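Uncharacterized protein (Ruminococcus gnavus, PDB 4HYZ) is of unknown function but belongs to the DUF3887 family of the NTF2 clan and is probably exported, carrying a signal sequence. Local coordinates at residues E33-S45 against A102-M114. Residues are numbered along the deposited sequence; the frame is centred on the assembly and turned at random. Where two conformers were deposited one is given.
Sequences ESWKSRFTKDLQS and AYDEDMNLVSFTM. With SO4 (sulfate ion), chain D.
R38 grips the chain at M107 and N108 with its guanidinium. Its CB lies 4.1 Å from CD1 of L109; CG is anti to the carbonyl carbon (chi1 -76°), and bends at the next two torsions carry the guanidinium to the turn D104-M107. NE forms a salt bridge with D23 of helix 13-28, NH1 donates to OD1 of N108 at 2.9 Å, and NH2 donates to the M107 carbonyl O at 2.8 Å. Both acceptors lie near the guanidinium plane and receive the donor in their own carbonyl planes. Replacing R38 by alanine would probably leave D23 without its cationic mate and deprive N108 OD1 and M107 O of their guanidinium donors. The N108 amide is held from its other end too, since ND2 donates almost straight to O4 of a sulfate, probably from the crystallisation liquor, whose O3 accepts from K41 N.

L109 N donates to R38 O and T40 N to L109 O (3.0 Å), so the backbones form a single bridge at F39-L109. L109 CB sits 3.8 Å from the centroid of the F39 ring, 13° off its normal, a CH-pi contact. Further along, the indole edge of W35 meets the face of F112 with planes at 88°, and NE1, buried without a polar partner, stands over the ring centre. L43 CD1 packs on V110. Segment 33-45 thus lies against edge strand 109-113, which carries a classic beta bulge, V110 and S111 both facing A102, in a helix-and-sheet fold consistent with the NTF2 clan.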
loop_
_atom_site.group_PDB
_atom_site.type_symbol
_atom_site.label_atom_id
_atom_site.label_comp_id
_atom_site.label_asym_id
_atom_site.label_seq_id
_atom_site.Cartn_x
_atom_site.Cartn_y
_atom_site.Cartn_z
ATOM N N GLU A 33 -2.541 -34.937 3.487
ATOM C CA GLU A 33 -1.135 -35.109 3.834
ATOM C C GLU A 33 -0.201 -34.312 2.905
ATOM O O GLU A 33 0.789 -33.770 3.413
ATOM C CB GLU A 33 -0.738 -36.606 3.887
ATOM C CG GLU A 33 -1.451 -37.380 4.999
ATOM C CD GLU A 33 -1.221 -36.972 6.450
ATOM O OE1 GLU A 33 -0.206 -36.297 6.737
ATOM O OE2 GLU A 33 -2.032 -37.380 7.311
ATOM N N SER A 34 -0.527 -34.182 1.578
ATOM C CA SER A 34 0.308 -33.374 0.677
ATOM C C SER A 34 0.168 -31.906 1.022
ATOM O O SER A 34 1.163 -31.190 1.023
ATOM C CB SER A 34 -0.035 -33.605 -0.779
ATOM O OG SER A 34 0.299 -34.940 -1.115
ATOM N N TRP A 35 -1.068 -31.475 1.358
ATOM C CA TRP A 35 -1.356 -30.092 1.713
ATOM C C TRP A 35 -0.654 -29.754 3.010
ATOM O O TRP A 35 0.062 -28.755 3.048
ATOM C CB TRP A 35 -2.869 -29.859 1.791
ATOM C CG TRP A 35 -3.260 -28.472 2.226
ATOM C CD1 TRP A 35 -3.276 -27.339 1.463
ATOM C CD2 TRP A 35 -3.735 -28.089 3.526
ATOM N NE1 TRP A 35 -3.742 -26.279 2.204
ATOM C CE2 TRP A 35 -4.050 -26.714 3.469
ATOM C CE3 TRP A 35 -3.931 -28.781 4.735
ATOM C CZ2 TRP A 35 -4.553 -26.014 4.571
ATOM C CZ3 TRP A 35 -4.454 -28.092 5.817
ATOM C CH2 TRP A 35 -4.749 -26.727 5.734
ATOM N N LYS A 36 -0.765 -30.628 4.035
ATOM C CA LYS A 36 -0.083 -30.449 5.332
ATOM C C LYS A 36 1.451 -30.307 5.151
ATOM O O LYS A 36 2.062 -29.459 5.797
ATOM C CB LYS A 36 -0.399 -31.630 6.257
ATOM C CG LYS A 36 0.163 -31.516 7.673
ATOM C CD LYS A 36 -0.518 -32.494 8.652
ATOM C CE LYS A 36 0.152 -33.842 8.732
ATOM N NZ LYS A 36 1.431 -33.809 9.493
ATOM N N SER A 37 2.048 -31.105 4.252
ATOM C CA SER A 37 3.487 -31.135 3.979
ATOM C C SER A 37 4.011 -29.800 3.405
ATOM O O SER A 37 5.229 -29.585 3.400
ATOM C CB SER A 37 3.839 -32.284 3.032
ATOM O OG SER A 37 3.601 -31.931 1.674
ATOM N N ARG A 38 3.105 -28.919 2.923
ATOM C CA ARG A 38 3.486 -27.623 2.350
ATOM C C ARG A 38 3.649 -26.529 3.442
ATOM O O ARG A 38 4.149 -25.446 3.156
ATOM C CB ARG A 38 2.492 -27.218 1.253
ATOM C CG ARG A 38 2.708 -28.011 -0.064
ATOM C CD ARG A 38 4.059 -27.680 -0.723
ATOM N NE ARG A 38 4.207 -26.222 -0.795
ATOM C CZ ARG A 38 5.122 -25.480 -0.182
ATOM N NH1 ARG A 38 6.176 -26.048 0.401
ATOM N NH2 ARG A 38 5.039 -24.163 -0.215
ATOM N N PHE A 39 3.277 -26.830 4.700
ATOM C CA PHE A 39 3.423 -25.911 5.835
ATOM C C PHE A 39 4.799 -26.061 6.445
ATOM O O PHE A 39 5.400 -27.141 6.341
ATOM C CB PHE A 39 2.331 -26.169 6.906
ATOM C CG PHE A 39 0.987 -25.593 6.523
ATOM C CD1 PHE A 39 0.183 -26.226 5.578
ATOM C CD2 PHE A 39 0.557 -24.383 7.054
ATOM C CE1 PHE A 39 -1.045 -25.666 5.196
ATOM C CE2 PHE A 39 -0.672 -23.823 6.671
ATOM C CZ PHE A 39 -1.468 -24.469 5.757
ATOM N N THR A 40 5.316 -24.984 7.081
ATOM C CA THR A 40 6.596 -25.054 7.801
ATOM C C THR A 40 6.544 -26.260 8.771
ATOM O O THR A 40 5.478 -26.517 9.339
ATOM C CB THR A 40 6.879 -23.763 8.584
ATOM O OG1 THR A 40 6.034 -23.716 9.735
ATOM C CG2 THR A 40 6.684 -22.510 7.752
ATOM N N LYS A 41 7.667 -26.981 8.944
ATOM C CA LYS A 41 7.759 -28.149 9.817
ATOM C C LYS A 41 7.116 -27.895 11.194
ATOM O O LYS A 41 6.328 -28.725 11.655
ATOM C CB LYS A 41 9.234 -28.585 10.010
ATOM C CG LYS A 41 9.960 -28.999 8.716
ATOM C CD LYS A 41 11.451 -29.244 8.958
ATOM C CE LYS A 41 12.211 -29.634 7.707
ATOM N NZ LYS A 41 13.606 -30.066 8.012
ATOM N N ASP A 42 7.398 -26.711 11.807
ATOM C CA ASP A 42 6.899 -26.337 13.124
ATOM C C ASP A 42 5.367 -26.128 13.186
ATOM O O ASP A 42 4.808 -26.221 14.270
ATOM C CB ASP A 42 7.635 -25.080 13.619
ATOM C CG ASP A 42 7.796 -25.012 15.124
ATOM O OD1 ASP A 42 8.414 -25.949 15.707
ATOM O OD2 ASP A 42 7.322 -24.023 15.723
ATOM N N LEU A 43 4.686 -25.852 12.071
ATOM C CA LEU A 43 3.228 -25.642 12.124
ATOM C C LEU A 43 2.395 -26.867 11.678
ATOM O O LEU A 43 1.183 -26.849 11.883
ATOM C CB LEU A 43 2.804 -24.424 11.285
ATOM C CG LEU A 43 3.265 -23.053 11.776
ATOM C CD1 LEU A 43 3.111 -22.037 10.693
ATOM C CD2 LEU A 43 2.498 -22.610 13.027
ATOM N N GLN A 44 3.013 -27.888 11.047
ATOM C CA GLN A 44 2.291 -29.061 10.529
ATOM C C GLN A 44 1.459 -29.730 11.629
ATOM O O GLN A 44 0.269 -29.999 11.421
ATOM C CB GLN A 44 3.254 -30.071 9.886
ATOM C CG GLN A 44 3.835 -29.585 8.566
ATOM C CD GLN A 44 4.697 -30.607 7.884
ATOM O OE1 GLN A 44 4.546 -31.822 8.074
ATOM N NE2 GLN A 44 5.576 -30.142 7.009
ATOM N N SER A 45 2.092 -29.942 12.812
ATOM C CA SER A 45 1.439 -30.596 13.943
ATOM C C SER A 45 0.286 -29.751 14.524
ATOM O O SER A 45 -0.528 -30.289 15.263
ATOM C CB SER A 45 2.456 -30.963 15.015
ATOM O OG SER A 45 3.178 -32.127 14.639
ATOM N N ALA A 102 0.323 -17.106 3.251
ATOM C CA ALA A 102 1.520 -16.469 3.780
ATOM C C ALA A 102 2.620 -17.497 3.875
ATOM O O ALA A 102 2.359 -18.663 4.169
ATOM C CB ALA A 102 1.239 -15.814 5.135
ATOM N N TYR A 103 3.847 -17.059 3.627
ATOM C CA TYR A 103 5.028 -17.905 3.590
ATOM C C TYR A 103 6.125 -17.405 4.474
ATOM O O TYR A 103 6.300 -16.190 4.639
ATOM C CB TYR A 103 5.582 -17.933 2.134
ATOM C CG TYR A 103 4.655 -18.628 1.155
ATOM C CD1 TYR A 103 4.633 -20.017 1.053
ATOM C CD2 TYR A 103 3.776 -17.896 0.350
ATOM C CE1 TYR A 103 3.787 -20.664 0.150
ATOM C CE2 TYR A 103 2.938 -18.533 -0.570
ATOM C CZ TYR A 103 2.939 -19.921 -0.654
ATOM O OH TYR A 103 2.093 -20.585 -1.505
ATOM N N ASP A 104 6.960 -18.339 4.931
ATOM C CA ASP A 104 8.202 -17.953 5.573
ATOM C C ASP A 104 9.244 -17.811 4.430
ATOM O O ASP A 104 8.918 -18.081 3.248
ATOM C CB ASP A 104 8.607 -18.939 6.690
ATOM C CG ASP A 104 8.999 -20.347 6.280
ATOM O OD1 ASP A 104 9.031 -20.640 5.056
ATOM O OD2 ASP A 104 9.354 -21.128 7.163
ATOM N N GLU A 105 10.476 -17.385 4.754
ATOM C CA GLU A 105 11.497 -17.159 3.724
ATOM C C GLU A 105 11.876 -18.453 2.977
ATOM O O GLU A 105 12.334 -18.361 1.833
ATOM C CB GLU A 105 12.755 -16.497 4.323
ATOM C CG GLU A 105 12.546 -15.030 4.685
ATOM C CD GLU A 105 12.733 -13.996 3.588
ATOM O OE1 GLU A 105 12.935 -14.394 2.419
ATOM O OE2 GLU A 105 12.624 -12.783 3.890
ATOM N N ASP A 106 11.676 -19.643 3.610
ATOM C CA ASP A 106 11.936 -20.944 2.958
ATOM C C ASP A 106 10.804 -21.332 2.013
ATOM O O ASP A 106 10.835 -22.414 1.437
ATOM C CB ASP A 106 12.183 -22.057 3.987
ATOM C CG ASP A 106 13.511 -21.921 4.707
ATOM O OD1 ASP A 106 14.347 -21.101 4.267
ATOM O OD2 ASP A 106 13.720 -22.638 5.705
HETATM N N MSE A 107 9.784 -20.460 1.869
HETATM C CA MSE A 107 8.648 -20.631 0.940
HETATM C C MSE A 107 7.739 -21.802 1.323
HETATM O O MSE A 107 7.103 -22.453 0.459
HETATM C CB MSE A 107 9.125 -20.714 -0.531
HETATM C CG MSE A 107 9.594 -19.329 -1.063
HETATM SE SE MSE A 107 8.230 -17.934 -0.914
HETATM C CE MSE A 107 6.759 -18.722 -1.916
ATOM N N ASN A 108 7.597 -21.989 2.644
ATOM C CA ASN A 108 6.642 -22.969 3.184
ATOM C C ASN A 108 5.500 -22.181 3.819
ATOM O O ASN A 108 5.729 -21.090 4.293
ATOM C CB ASN A 108 7.322 -23.900 4.151
ATOM C CG ASN A 108 8.384 -24.710 3.458
ATOM O OD1 ASN A 108 8.172 -25.278 2.390
ATOM N ND2 ASN A 108 9.541 -24.813 4.061
ATOM N N LEU A 109 4.283 -22.695 3.791
ATOM C CA LEU A 109 3.129 -21.962 4.325
ATOM C C LEU A 109 3.161 -21.744 5.838
ATOM O O LEU A 109 3.533 -22.632 6.603
ATOM C CB LEU A 109 1.819 -22.689 3.978
ATOM C CG LEU A 109 1.438 -22.772 2.497
ATOM C CD1 LEU A 109 0.365 -23.873 2.290
ATOM C CD2 LEU A 109 0.942 -21.414 1.976
ATOM N N VAL A 110 2.704 -20.555 6.262
ATOM C CA VAL A 110 2.513 -20.267 7.686
ATOM C C VAL A 110 1.018 -20.011 7.892
ATOM O O VAL A 110 0.538 -19.991 9.021
ATOM C CB VAL A 110 3.389 -19.111 8.252
ATOM C CG1 VAL A 110 4.870 -19.483 8.238
ATOM C CG2 VAL A 110 3.144 -17.801 7.510
ATOM N N SER A 111 0.290 -19.817 6.785
ATOM C CA SER A 111 -1.141 -19.473 6.806
ATOM C C SER A 111 -1.766 -19.765 5.451
ATOM O O SER A 111 -1.153 -19.529 4.411
ATOM C CB SER A 111 -1.317 -17.991 7.157
ATOM O OG SER A 111 -2.692 -17.666 7.241
ATOM N N PHE A 112 -2.993 -20.252 5.469
ATOM C CA PHE A 112 -3.743 -20.589 4.260
ATOM C C PHE A 112 -5.198 -20.369 4.567
ATOM O O PHE A 112 -5.739 -21.082 5.407
ATOM C CB PHE A 112 -3.469 -22.053 3.822
ATOM C CG PHE A 112 -4.125 -22.470 2.513
ATOM C CD1 PHE A 112 -5.481 -22.777 2.459
ATOM C CD2 PHE A 112 -3.371 -22.611 1.352
ATOM C CE1 PHE A 112 -6.081 -23.170 1.262
ATOM C CE2 PHE A 112 -3.974 -23.004 0.151
ATOM C CZ PHE A 112 -5.329 -23.248 0.109
ATOM N N THR A 113 -5.834 -19.403 3.894
ATOM C CA THR A 113 -7.254 -19.078 4.130
ATOM C C THR A 113 -7.981 -18.866 2.805
ATOM O O THR A 113 -7.492 -18.162 1.920
ATOM C CB THR A 113 -7.360 -17.842 5.045
ATOM O OG1 THR A 113 -6.925 -18.227 6.344
ATOM C CG2 THR A 113 -8.765 -17.298 5.151
HETATM N N MSE A 114 -9.153 -19.467 2.692
HETATM C CA MSE A 114 -10.022 -19.328 1.540
HETATM C C MSE A 114 -10.867 -18.073 1.677
HETATM O O MSE A 114 -11.325 -17.775 2.802
HETATM O OXT MSE A 114 -11.135 -17.434 0.643
HETATM C CB MSE A 114 -10.917 -20.544 1.421
HETATM C CG MSE A 114 -11.473 -20.700 0.053
HETATM SE SE MSE A 114 -13.109 -21.648 0.136
HETATM C CE MSE A 114 -13.200 -22.063 -1.776
HETATM S S SO4 D . 10.773 -24.378 7.272
HETATM O O1 SO4 D . 11.108 -23.693 8.513
HETATM O O2 SO4 D . 12.019 -24.617 6.534
HETATM O O3 SO4 D . 10.047 -25.681 7.584
HETATM O O4 SO4 D . 9.949 -23.533 6.452
#